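Local atomic coordinates of L-cysteine S-thiosulfotransferase subunit SoxA (Paracoccus denitrificans, PDB entry 2C1D), a protein that is the diheme subunit of the SoxAX cytochrome complex, which catalyses heterodisulfide formation between thiosulfate and a cysteine of the carrier protein SoxY in sulfur oxidation. Residues A[9-14]-A[144-149]; A[67-72]-A[88-93]; A[112-117]-A[136-141]; A[140-145]-A[204-209]. All coordinates share one frame; numbering follows the deposited sequence.

How the contacts relate
From the N terminus, the loop 9-14 is the first to be tied down: contact 1 joins it to 144-149 and so closes a loop of about 130 residues. Contacts 2 and 3 both nest within that loop, one after the other: contact 2 links helix 59-70 to the segment 88-93, and contact 3 packs helix 110-122 against helix 132-143, both beside the same heme. The two meet through a salt bridge from Lys68 to Asp136 and the packing of Trp69 on Leu140. Contact 4 begins where contacts 1 and 3 end, sharing residues with each, and joins the end of helix 132-143 to 204-209 of the second cytochrome c domain.

Contact 1: residues A[9-14]-A[144-149]; sequences IETDSG and QSRGMA
Arg146 reaches across to Ile9 and Thr11, which receive its long side chain with carbon rather than with polar atoms. Ile9 CD1 lies 4.0 Å from Arg146 CD, and CG2 of the same isoleucine is equally far from Arg146 NH1, so the isoleucine branches accompany both the aliphatic part and the guanidinium. The Thr11 side chain comes to meet Arg146 head on, its methyl CG2 3.5 Å from Arg146 NH2. Arg146 leaves the backbone with CG anti to N (chi1 177°) and bends at chi3 (70°), which brings the guanidinium against Ile9 and Thr11.

Its charge is answered by Asp53, which forms a salt bridge with NH2; the same nitrogen donates to a water 3.1 Å away, and this water is weakly bonded to Ser13 OG. The other branch of the threonine, OG1, holds its own turn together: it donates to Gly14 O at 2.6 Å, on a lone pair in the carbonyl plane, and accepts from Ser13 N in an ST turn. A threonine suits the place, giving its methyl to the arginine and its hydroxyl to the loop.

Strand 16-22 packs alongside through Val16 and Ile18, while 144-149 leads on from helix 132-143 toward helix 159-170.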
# COMPACT_ATOMS: atom_id res chain seq x y z
N ILE A 9 14.28 18.15 10.80
CA ILE A 9 15.12 18.11 9.63
C ILE A 9 16.09 19.28 9.69
O ILE A 9 15.66 20.41 9.90
CB ILE A 9 14.26 18.16 8.34
CG1 ILE A 9 13.21 17.02 8.34
CG2 ILE A 9 15.15 18.06 7.12
CD1 ILE A 9 12.27 17.00 7.14
N GLU A 10 17.38 19.02 9.52
CA GLU A 10 18.34 20.10 9.27
C GLU A 10 18.23 20.59 7.84
O GLU A 10 18.32 19.81 6.91
CB GLU A 10 19.79 19.63 9.49
CG GLU A 10 20.09 19.20 10.91
CD GLU A 10 21.58 19.04 11.18
OE1 GLU A 10 21.89 18.84 12.35
OE2 GLU A 10 22.41 19.11 10.23
N THR A 11 18.05 21.89 7.67
CA THR A 11 17.93 22.50 6.35
C THR A 11 18.81 23.74 6.19
O THR A 11 19.49 24.17 7.13
CB THR A 11 16.47 22.90 6.07
OG1 THR A 11 16.20 24.19 6.63
CG2 THR A 11 15.48 21.95 6.75
N ASP A 12 18.74 24.31 5.00
CA ASP A 12 19.45 25.54 4.64
C ASP A 12 18.92 26.79 5.32
O ASP A 12 19.63 27.79 5.38
CB ASP A 12 19.42 25.76 3.12
CG ASP A 12 20.64 25.19 2.44
OD1 ASP A 12 20.66 25.14 1.18
OD2 ASP A 12 21.62 24.75 3.08
N SER A 13 17.68 26.76 5.79
CA SER A 13 17.13 27.90 6.54
C SER A 13 16.72 27.52 7.97
O SER A 13 15.82 28.12 8.56
CB SER A 13 15.99 28.57 5.74
OG SER A 13 14.97 27.65 5.37
N GLY A 14 17.39 26.52 8.55
CA GLY A 14 17.19 26.15 9.94
C GLY A 14 16.41 24.86 10.15
O GLY A 14 15.94 24.25 9.19
N GLN A 144 7.03 23.19 -0.48
CA GLN A 144 6.53 24.51 -0.12
C GLN A 144 5.49 24.45 1.03
O GLN A 144 5.06 25.48 1.53
CB GLN A 144 5.97 25.22 -1.35
CG GLN A 144 6.89 25.16 -2.63
CD GLN A 144 8.33 25.55 -2.38
OE1 GLN A 144 9.28 24.86 -2.81
NE2 GLN A 144 8.52 26.65 -1.71
N SER A 145 5.13 23.25 1.46
CA SER A 145 4.29 23.08 2.63
C SER A 145 4.97 22.25 3.72
O SER A 145 4.35 21.86 4.71
CB SER A 145 2.99 22.38 2.22
OG SER A 145 2.19 23.22 1.42
N ARG A 146 6.26 21.97 3.58
CA ARG A 146 6.93 21.13 4.60
C ARG A 146 6.82 21.73 6.00
O ARG A 146 7.02 22.95 6.22
CB ARG A 146 8.39 20.87 4.21
CG ARG A 146 9.20 20.07 5.23
CD ARG A 146 10.49 19.55 4.70
NE ARG A 146 11.47 20.62 4.47
CZ ARG A 146 12.72 20.40 4.04
NH1 ARG A 146 13.13 19.17 3.79
NH2 ARG A 146 13.56 21.42 3.86
N GLY A 147 6.46 20.87 6.96
CA GLY A 147 6.22 21.29 8.33
C GLY A 147 4.82 21.76 8.66
O GLY A 147 4.45 21.86 9.84
N MET A 148 4.03 22.07 7.62
CA MET A 148 2.65 22.43 7.82
C MET A 148 1.83 21.19 8.09
O MET A 148 2.12 20.10 7.56
CB MET A 148 2.11 23.16 6.61
CG MET A 148 2.82 24.50 6.39
SD MET A 148 2.19 25.29 4.92
CE MET A 148 3.24 26.62 4.74
N ALA A 149 0.81 21.34 8.92
CA ALA A 149 -0.07 20.24 9.22
C ALA A 149 -0.93 19.91 7.99
O ALA A 149 -1.53 20.80 7.38
CB ALA A 149 -0.97 20.59 10.38
O HOH W 1 13.98 24.36 4.84

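Contact 2: residues A[67-72]-A[88-93]; sequences DKWNAA and ESMAGL. With HEC (heme c), chain I.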
# COMPACT_ATOMS: atom_id res chain seq x y z
N ASP A 67 14.64 23.52 -11.55
CA ASP A 67 15.12 23.81 -12.90
C ASP A 67 13.98 23.80 -13.90
O ASP A 67 13.87 24.70 -14.72
CB ASP A 67 16.24 22.85 -13.33
CG ASP A 67 17.51 23.04 -12.50
OD1 ASP A 67 17.69 24.10 -11.88
OD2 ASP A 67 18.38 22.16 -12.38
N LYS A 68 13.09 22.84 -13.79
CA LYS A 68 11.97 22.74 -14.71
C LYS A 68 10.95 23.87 -14.47
O LYS A 68 10.33 24.35 -15.41
CB LYS A 68 11.31 21.36 -14.64
CG LYS A 68 12.25 20.22 -15.09
CD LYS A 68 11.78 18.80 -14.75
CE LYS A 68 12.61 17.75 -15.53
NZ LYS A 68 12.20 16.33 -15.27
N TRP A 69 10.81 24.31 -13.22
CA TRP A 69 9.92 25.43 -12.87
C TRP A 69 10.40 26.72 -13.55
O TRP A 69 9.60 27.53 -14.01
CB TRP A 69 9.89 25.60 -11.35
CG TRP A 69 9.20 26.82 -10.81
CD1 TRP A 69 9.76 28.06 -10.61
CD2 TRP A 69 7.86 26.90 -10.32
NE1 TRP A 69 8.83 28.93 -10.07
CE2 TRP A 69 7.66 28.25 -9.88
CE3 TRP A 69 6.79 25.99 -10.25
CZ2 TRP A 69 6.44 28.69 -9.38
CZ3 TRP A 69 5.57 26.43 -9.74
CH2 TRP A 69 5.41 27.77 -9.29
N ASN A 70 11.72 26.88 -13.61
CA ASN A 70 12.35 28.05 -14.22
C ASN A 70 12.60 27.93 -15.72
O ASN A 70 12.98 28.92 -16.36
CB ASN A 70 13.67 28.39 -13.51
CG ASN A 70 13.45 28.92 -12.11
OD1 ASN A 70 12.59 29.78 -11.89
ND2 ASN A 70 14.21 28.40 -11.16
N ALA A 71 12.39 26.76 -16.31
CA ALA A 71 12.72 26.55 -17.72
C ALA A 71 11.62 27.06 -18.66
O ALA A 71 10.43 26.82 -18.46
CB ALA A 71 13.01 25.08 -17.99
N ALA A 72 12.05 27.74 -19.71
CA ALA A 72 11.15 28.22 -20.74
C ALA A 72 10.75 27.06 -21.65
O ALA A 72 11.16 27.01 -22.81
CB ALA A 72 11.84 29.33 -21.56
N GLU A 88 7.67 29.34 -3.95
CA GLU A 88 7.00 29.68 -2.69
C GLU A 88 5.56 30.21 -2.91
O GLU A 88 4.78 30.29 -1.95
CB GLU A 88 7.84 30.63 -1.82
CG GLU A 88 8.05 32.06 -2.36
CD GLU A 88 9.26 32.19 -3.30
OE1 GLU A 88 9.84 31.17 -3.70
OE2 GLU A 88 9.60 33.34 -3.63
N SER A 89 5.23 30.56 -4.15
CA SER A 89 3.87 30.95 -4.56
C SER A 89 2.87 29.84 -4.27
O SER A 89 1.68 30.09 -4.09
CB SER A 89 3.84 31.30 -6.05
OG SER A 89 4.19 30.22 -6.89
N MET A 90 3.37 28.60 -4.22
CA MET A 90 2.55 27.45 -3.90
C MET A 90 2.58 27.06 -2.44
O MET A 90 2.15 25.96 -2.09
CB MET A 90 2.96 26.28 -4.79
CG MET A 90 2.78 26.55 -6.28
SD MET A 90 1.03 26.85 -6.63
CE MET A 90 1.11 27.99 -8.12
N ALA A 91 3.04 27.95 -1.57
CA ALA A 91 3.05 27.67 -0.14
C ALA A 91 1.66 27.25 0.35
O ALA A 91 0.64 27.82 -0.08
CB ALA A 91 3.54 28.83 0.64
N GLY A 92 1.63 26.24 1.22
CA GLY A 92 0.41 25.76 1.84
C GLY A 92 -0.37 24.75 0.99
O GLY A 92 -1.15 23.98 1.52
N LEU A 93 -0.20 24.77 -0.32
CA LEU A 93 -1.08 24.00 -1.22
C LEU A 93 -1.05 22.50 -0.96
O LEU A 93 -2.10 21.85 -0.76
CB LEU A 93 -0.74 24.28 -2.69
CG LEU A 93 -1.64 23.64 -3.74
CD1 LEU A 93 -3.11 24.09 -3.60
CD2 LEU A 93 -1.15 23.94 -5.14
FE HEC I . -0.02 27.64 -13.02
CHA HEC I . -2.87 27.57 -10.99
CHB HEC I . 1.34 25.21 -11.17
CHC HEC I . 2.55 27.55 -15.22
CHD HEC I . -1.11 30.60 -14.37
NA HEC I . -0.65 26.62 -11.38
C1A HEC I . -1.83 26.73 -10.69
C2A HEC I . -1.82 25.78 -9.61
C3A HEC I . -0.66 25.13 -9.67
C4A HEC I . 0.10 25.62 -10.80
CMA HEC I . -0.18 24.01 -8.74
CAA HEC I . -2.97 25.60 -8.61
CBA HEC I . -2.96 26.80 -7.68
CGA HEC I . -4.17 26.88 -6.76
O1A HEC I . -5.25 26.33 -7.06
O2A HEC I . -3.99 27.55 -5.70
NB HEC I . 1.68 26.58 -13.15
C1B HEC I . 2.01 25.53 -12.32
C2B HEC I . 3.15 24.85 -12.91
C3B HEC I . 3.49 25.50 -14.03
C4B HEC I . 2.57 26.61 -14.20
CMB HEC I . 3.88 23.65 -12.28
CAB HEC I . 4.67 25.14 -15.00
CBB HEC I . 4.58 23.84 -15.43
NC HEC I . 0.61 28.89 -14.52
C1C HEC I . 1.66 28.60 -15.36
C2C HEC I . 1.74 29.68 -16.33
C3C HEC I . 0.65 30.47 -16.18
C4C HEC I . -0.02 30.03 -14.97
CMC HEC I . 2.69 29.64 -17.55
CAC HEC I . 0.25 31.74 -17.01
CBC HEC I . 0.16 31.64 -18.36
ND HEC I . -1.73 28.88 -12.71
C1D HEC I . -1.96 30.03 -13.46
C2D HEC I . -3.28 30.54 -13.14
C3D HEC I . -3.85 29.59 -12.10
C4D HEC I . -2.81 28.59 -11.89
CMD HEC I . -4.01 31.77 -13.71
CAD HEC I . -5.23 29.65 -11.42
CBD HEC I . -5.13 30.50 -10.19
CGD HEC I . -6.43 30.48 -9.40
O1D HEC I . -6.72 31.50 -8.70
O2D HEC I . -7.14 29.45 -9.46
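The indole of Trp69 meets Ser89 at its edge, close to the ring plane, where Ser89 OG stands 3.6 Å from CH2 and 3.7 Å from CZ2. Met90 CG approaches the same CH2 at 4.2 Å from an oblique direction, and the heme methyl CMB comes to the six-membered ring obliquely too, 4.1 Å from CZ3. Trp69 projects from helix 59-70 with CG anti to the backbone N (chi1 171°), which carries the benzene half of the indole toward 88-93. Tryptophan fits here because one wide ring can span from the helix to the heme while its NE1 hydrogen-bonds to Gln85 O. The serine hydroxyl beside the ring is likewise engaged, with Gly86 O.

Met90 is flexible enough to turn from the indole to the cofactor. Its chain bends at chi2 (-62°), bringing CE to 3.7 Å from heme C3A and SD to the same distance from the methyl CMA. Leu93 adds its branch CD2, also 3.7 Å from CMA, as a plain apolar wall.

Trp69 also touches Cys80, one of the two cysteines that bind this heme covalently, and Met90 touches the axial ligand His84. The contact is part of the apolar heme pocket of a cytochrome c domain; here helix 59-70 and the segment after the CXXCH motif (Cys80 to His84) pack on the His84 side of the porphyrin.

Contact 3: residues A[112-117]-A[136-141]; sequences DYVNAC and DMLSLI. With HEC (heme c), chain I.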
# COMPACT_ATOMS: atom_id res chain seq x y z
N ASP A 112 -3.38 17.15 -11.39
CA ASP A 112 -4.36 17.86 -12.21
C ASP A 112 -4.05 19.35 -12.29
O ASP A 112 -4.24 19.93 -13.33
CB ASP A 112 -5.77 17.70 -11.68
CG ASP A 112 -6.24 16.27 -11.66
OD1 ASP A 112 -6.03 15.54 -12.66
OD2 ASP A 112 -6.85 15.83 -10.67
N TYR A 113 -3.64 20.01 -11.20
CA TYR A 113 -3.29 21.43 -11.32
C TYR A 113 -2.08 21.62 -12.23
O TYR A 113 -2.06 22.51 -13.07
CB TYR A 113 -2.99 22.06 -9.96
CG TYR A 113 -4.17 22.40 -9.09
CD1 TYR A 113 -4.19 22.04 -7.74
CD2 TYR A 113 -5.25 23.13 -9.59
CE1 TYR A 113 -5.26 22.36 -6.93
CE2 TYR A 113 -6.33 23.47 -8.79
CZ TYR A 113 -6.33 23.08 -7.46
OH TYR A 113 -7.38 23.43 -6.66
N VAL A 114 -1.07 20.77 -12.07
CA VAL A 114 0.14 20.93 -12.86
C VAL A 114 -0.26 20.77 -14.34
O VAL A 114 0.05 21.61 -15.14
CB VAL A 114 1.24 19.92 -12.45
CG1 VAL A 114 2.41 19.99 -13.38
CG2 VAL A 114 1.71 20.19 -10.99
N ASN A 115 -1.01 19.73 -14.67
CA ASN A 115 -1.38 19.53 -16.08
C ASN A 115 -2.35 20.58 -16.66
O ASN A 115 -2.38 20.80 -17.90
CB ASN A 115 -1.89 18.11 -16.34
CG ASN A 115 -0.78 17.18 -16.80
OD1 ASN A 115 0.23 17.63 -17.36
ND2 ASN A 115 -0.95 15.88 -16.53
N ALA A 116 -3.15 21.21 -15.83
CA ALA A 116 -4.00 22.29 -16.33
C ALA A 116 -3.11 23.42 -16.87
O ALA A 116 -3.35 23.96 -17.96
CB ALA A 116 -4.98 22.79 -15.27
N CYS A 117 -2.05 23.76 -16.15
CA CYS A 117 -1.17 24.82 -16.60
C CYS A 117 -0.34 24.36 -17.79
O CYS A 117 -0.25 25.06 -18.80
CB CYS A 117 -0.32 25.36 -15.46
SG CYS A 117 -1.30 26.41 -14.32
N ASP A 136 9.10 15.33 -10.29
CA ASP A 136 9.96 16.41 -9.84
C ASP A 136 9.14 17.65 -9.46
O ASP A 136 9.45 18.32 -8.48
CB ASP A 136 10.98 16.86 -10.89
CG ASP A 136 11.92 15.75 -11.37
OD1 ASP A 136 12.07 14.67 -10.74
OD2 ASP A 136 12.50 15.90 -12.46
N MET A 137 8.14 17.98 -10.28
CA MET A 137 7.35 19.17 -10.01
C MET A 137 6.54 19.01 -8.72
O MET A 137 6.50 19.92 -7.90
CB MET A 137 6.43 19.52 -11.18
CG MET A 137 5.92 20.98 -11.12
SD MET A 137 7.22 22.21 -11.10
CE MET A 137 7.81 22.03 -12.82
N LEU A 138 5.93 17.84 -8.52
CA LEU A 138 5.21 17.57 -7.26
C LEU A 138 6.14 17.63 -6.07
O LEU A 138 5.74 18.06 -5.00
CB LEU A 138 4.56 16.20 -7.26
CG LEU A 138 3.46 15.85 -8.25
CD1 LEU A 138 2.51 14.82 -7.69
CD2 LEU A 138 2.71 17.04 -8.78
N SER A 139 7.36 17.18 -6.26
CA SER A 139 8.38 17.22 -5.20
C SER A 139 8.64 18.65 -4.78
O SER A 139 8.57 18.99 -3.59
CB SER A 139 9.68 16.53 -5.68
OG SER A 139 9.46 15.12 -5.84
N LEU A 140 8.91 19.50 -5.77
CA LEU A 140 9.12 20.94 -5.54
C LEU A 140 7.94 21.60 -4.85
O LEU A 140 8.10 22.32 -3.85
CB LEU A 140 9.42 21.67 -6.86
CG LEU A 140 9.63 23.19 -6.79
CD1 LEU A 140 10.90 23.53 -5.99
CD2 LEU A 140 9.66 23.80 -8.20
N ILE A 141 6.73 21.32 -5.34
CA ILE A 141 5.54 21.94 -4.75
C ILE A 141 5.33 21.45 -3.33
O ILE A 141 5.00 22.23 -2.42
CB ILE A 141 4.28 21.71 -5.65
CG1 ILE A 141 4.44 22.52 -6.94
CG2 ILE A 141 3.00 22.08 -4.90
CD1 ILE A 141 3.52 22.09 -8.07
FE HEC I . -0.02 27.64 -13.02
CHA HEC I . -2.87 27.57 -10.99
CHB HEC I . 1.34 25.21 -11.17
CHC HEC I . 2.55 27.55 -15.22
CHD HEC I . -1.11 30.60 -14.37
NA HEC I . -0.65 26.62 -11.38
C1A HEC I . -1.83 26.73 -10.69
C2A HEC I . -1.82 25.78 -9.61
C3A HEC I . -0.66 25.13 -9.67
C4A HEC I . 0.10 25.62 -10.80
CMA HEC I . -0.18 24.01 -8.74
CAA HEC I . -2.97 25.60 -8.61
CBA HEC I . -2.96 26.80 -7.68
CGA HEC I . -4.17 26.88 -6.76
O1A HEC I . -5.25 26.33 -7.06
O2A HEC I . -3.99 27.55 -5.70
NB HEC I . 1.68 26.58 -13.15
C1B HEC I . 2.01 25.53 -12.32
C2B HEC I . 3.15 24.85 -12.91
C3B HEC I . 3.49 25.50 -14.03
C4B HEC I . 2.57 26.61 -14.20
CMB HEC I . 3.88 23.65 -12.28
CAB HEC I . 4.67 25.14 -15.00
CBB HEC I . 4.58 23.84 -15.43
NC HEC I . 0.61 28.89 -14.52
C1C HEC I . 1.66 28.60 -15.36
C2C HEC I . 1.74 29.68 -16.33
C3C HEC I . 0.65 30.47 -16.18
C4C HEC I . -0.02 30.03 -14.97
CMC HEC I . 2.69 29.64 -17.55
CAC HEC I . 0.25 31.74 -17.01
CBC HEC I . 0.16 31.64 -18.36
ND HEC I . -1.73 28.88 -12.71
C1D HEC I . -1.96 30.03 -13.46
C2D HEC I . -3.28 30.54 -13.14
C3D HEC I . -3.85 29.59 -12.10
C4D HEC I . -2.81 28.59 -11.89
CMD HEC I . -4.01 31.77 -13.71
CAD HEC I . -5.23 29.65 -11.42
CBD HEC I . -5.13 30.50 -10.19
CGD HEC I . -6.43 30.48 -9.40
O1D HEC I . -6.72 31.50 -8.70
O2D HEC I . -7.14 29.45 -9.46
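Between 112-117 and 136-141 the packing is apolar, and Val114 is the residue of 112-117 that makes it. Its CG2 methyl meets three residues of 136-141: Ile141 CD1 at 3.9 Å, Leu138 CD2 at 4.0 Å and Met137 CG at 4.3 Å. The Val114 and Ile141 side chains run alongside one another, pointing opposite ways. With its CG2 anti to the carbonyl carbon and CG1 anti to the backbone N (chi1 173°), valine divides its branches, CG2 going to the opposite helix and CG1 toward heme methyl CMB. A short beta-branched residue fits here, where the axes of the two short helical segments approach to 11.0 Å, with 115° between their N-to-C directions.

Contacts with the porphyrin form a second group. Met137 CG packs 3.6 Å from heme CMB, its chain folded at both chi2 and chi3. Tyr113 sets one ring face over a propionate arm: carbon CAA lies 3.4 Å above the ring plane, offset toward the rim, and O1A lies over the same ring. Its hydroxyl is hydrogen-bonded to Asp101 and Arg99.

Coordination is the third kind. Cys117 SG binds the heme iron at 2.2 Å, opposite the His84 ligand. Buried apolar packing thus holds the ligand-bearing helix, and the sulfur of the His/Cys pair, if a thiolate, would be expected to lower the iron's reduction potential.

Contact 4: residues A[140-145]-A[204-209]; sequences LISLQS and GFPTYR. With HEC (heme c), chain J.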
# COMPACT_ATOMS: atom_id res chain seq x y z
N LEU A 140 8.91 19.50 -5.77
CA LEU A 140 9.12 20.94 -5.54
C LEU A 140 7.94 21.60 -4.85
O LEU A 140 8.10 22.32 -3.85
CB LEU A 140 9.42 21.67 -6.86
CG LEU A 140 9.63 23.19 -6.79
CD1 LEU A 140 10.90 23.53 -5.99
CD2 LEU A 140 9.66 23.80 -8.20
N ILE A 141 6.73 21.32 -5.34
CA ILE A 141 5.54 21.94 -4.75
C ILE A 141 5.33 21.45 -3.33
O ILE A 141 5.00 22.23 -2.42
CB ILE A 141 4.28 21.71 -5.65
CG1 ILE A 141 4.44 22.52 -6.94
CG2 ILE A 141 3.00 22.08 -4.90
CD1 ILE A 141 3.52 22.09 -8.07
N SER A 142 5.54 20.15 -3.12
CA SER A 142 5.29 19.55 -1.80
C SER A 142 6.19 20.18 -0.76
O SER A 142 5.76 20.46 0.37
CB SER A 142 5.45 18.02 -1.82
OG SER A 142 5.22 17.47 -0.52
N LEU A 143 7.42 20.49 -1.15
CA LEU A 143 8.36 21.15 -0.24
C LEU A 143 7.89 22.52 0.27
O LEU A 143 8.31 22.97 1.33
CB LEU A 143 9.73 21.34 -0.92
CG LEU A 143 10.92 21.74 -0.01
CD1 LEU A 143 11.12 20.85 1.20
CD2 LEU A 143 12.22 21.76 -0.77
N GLN A 144 7.03 23.19 -0.48
CA GLN A 144 6.53 24.51 -0.12
C GLN A 144 5.49 24.45 1.03
O GLN A 144 5.06 25.48 1.53
CB GLN A 144 5.97 25.22 -1.35
CG GLN A 144 6.89 25.16 -2.63
CD GLN A 144 8.33 25.55 -2.38
OE1 GLN A 144 9.28 24.86 -2.81
NE2 GLN A 144 8.52 26.65 -1.71
N SER A 145 5.13 23.25 1.46
CA SER A 145 4.29 23.08 2.63
C SER A 145 4.97 22.25 3.72
O SER A 145 4.35 21.86 4.71
CB SER A 145 2.99 22.38 2.22
OG SER A 145 2.19 23.22 1.42
N GLY A 204 3.87 11.90 3.64
CA GLY A 204 5.27 11.96 3.26
C GLY A 204 5.54 11.98 1.75
O GLY A 204 6.69 12.11 1.34
N PHE A 205 4.50 11.85 0.92
CA PHE A 205 4.68 11.81 -0.53
C PHE A 205 4.82 13.23 -1.10
O PHE A 205 4.33 14.18 -0.49
CB PHE A 205 3.52 11.06 -1.20
CG PHE A 205 3.65 9.56 -1.15
CD1 PHE A 205 3.36 8.88 0.01
CD2 PHE A 205 4.05 8.84 -2.25
CE1 PHE A 205 3.49 7.50 0.09
CE2 PHE A 205 4.20 7.46 -2.19
CZ PHE A 205 3.90 6.79 -0.98
N PRO A 206 5.50 13.41 -2.23
CA PRO A 206 6.22 12.36 -2.96
C PRO A 206 7.44 11.80 -2.20
O PRO A 206 8.08 12.51 -1.40
CB PRO A 206 6.69 13.07 -4.26
CG PRO A 206 5.98 14.38 -4.30
CD PRO A 206 5.59 14.72 -2.90
N THR A 207 7.76 10.55 -2.48
CA THR A 207 8.64 9.71 -1.68
C THR A 207 9.76 9.11 -2.48
O THR A 207 9.55 8.61 -3.58
CB THR A 207 7.80 8.59 -1.08
OG1 THR A 207 6.87 9.17 -0.15
CG2 THR A 207 8.65 7.62 -0.29
N TYR A 208 10.97 9.15 -1.93
CA TYR A 208 12.09 8.49 -2.60
C TYR A 208 12.10 7.08 -2.04
O TYR A 208 12.24 6.91 -0.83
CB TYR A 208 13.39 9.22 -2.29
CG TYR A 208 14.60 8.62 -2.96
CD1 TYR A 208 15.34 7.65 -2.31
CD2 TYR A 208 15.02 9.04 -4.20
CE1 TYR A 208 16.47 7.09 -2.89
CE2 TYR A 208 16.16 8.48 -4.80
CZ TYR A 208 16.87 7.50 -4.13
OH TYR A 208 18.01 6.96 -4.65
N ARG A 209 11.89 6.09 -2.89
CA ARG A 209 11.97 4.69 -2.47
C ARG A 209 13.39 4.13 -2.71
O ARG A 209 13.87 4.12 -3.84
CB ARG A 209 10.95 3.85 -3.24
CG ARG A 209 9.50 4.12 -2.82
CD ARG A 209 8.55 3.03 -3.22
NE ARG A 209 8.91 1.80 -2.54
CZ ARG A 209 8.40 0.61 -2.77
NH1 ARG A 209 7.43 0.47 -3.67
NH2 ARG A 209 8.85 -0.43 -2.09
FE HEC J . 0.05 -0.64 1.28
CHA HEC J . 3.12 0.74 1.83
CHB HEC J . -1.20 2.56 0.76
CHC HEC J . -2.98 -1.95 0.57
CHD HEC J . 1.15 -3.69 2.27
NA HEC J . 0.84 1.31 1.30
C1A HEC J . 2.14 1.64 1.56
C2A HEC J . 2.26 3.07 1.50
C3A HEC J . 1.04 3.56 1.20
C4A HEC J . 0.13 2.46 1.08
CMA HEC J . 0.65 5.03 1.00
CAA HEC J . 3.56 3.88 1.74
CBA HEC J . 3.54 4.43 3.18
CGA HEC J . 4.76 5.31 3.45
O1A HEC J . 4.86 5.82 4.59
O2A HEC J . 5.64 5.48 2.54
NB HEC J . -1.71 0.14 0.78
C1B HEC J . -2.03 1.47 0.56
C2B HEC J . -3.35 1.54 0.03
C3B HEC J . -3.85 0.31 -0.01
C4B HEC J . -2.82 -0.59 0.42
CMB HEC J . -4.08 2.85 -0.31
CAB HEC J . -5.26 -0.09 -0.51
CBB HEC J . -5.43 0.27 -1.82
NC HEC J . -0.78 -2.50 1.41
C1C HEC J . -2.06 -2.82 1.09
C2C HEC J . -2.25 -4.25 1.28
C3C HEC J . -1.10 -4.75 1.76
C4C HEC J . -0.17 -3.63 1.85
CMC HEC J . -3.60 -4.94 0.97
CAC HEC J . -0.66 -6.19 2.19
CBC HEC J . -0.97 -7.31 1.53
ND HEC J . 1.81 -1.35 1.91
C1D HEC J . 2.05 -2.68 2.27
C2D HEC J . 3.44 -2.83 2.65
C3D HEC J . 4.05 -1.46 2.50
C4D HEC J . 2.97 -0.61 2.04
CMD HEC J . 4.18 -4.11 3.11
CAD HEC J . 5.50 -1.02 2.81
CBD HEC J . 5.63 -0.88 4.34
CGD HEC J . 4.88 0.32 4.88
O1D HEC J . 3.70 0.22 5.30
O2D HEC J . 5.43 1.42 4.93
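At the junction of the two cytochrome c domains, the end of helix 132-143 rests on the turn that leads into strand 207-209 and toward the second heme. Within 140-145 the touching side chain is that of Ser142; Leu138 and Ser139, about one turn earlier, pack on the same proline, Pro206. Ser142 CB presses against Pro206 CD at 3.5 Å, tighter than usual for two carbons, and its OG sits 3.7 Å from the same ring carbon and 3.4 Å from Phe205 O. Its chi1 of 179° carries the hydroxyl to Gly259 O, with which it is hydrogen-bonded, while Phe205 O accepts from Arg94. A small serine can come this close to the proline and still satisfy its buried oxygen.

The peptide bond before Pro206 is cis, a geometry that proline tolerates readily and that turns the chain sharply here. The Phe205 side chain sets off away from 140-145, and its ring reaches the heme. Thr207 OG1 lies 3.3 Å above the centre of one ring face, and heme CAA meets the ring edge in its plane. Ring atom CE1 is 3.8 Å from propionate oxygen O2A.

Phe205 also packs on Arg221, which probably binds substrate. The arrangement is thus an interdomain seam backing the propionate side of the second heme's pocket.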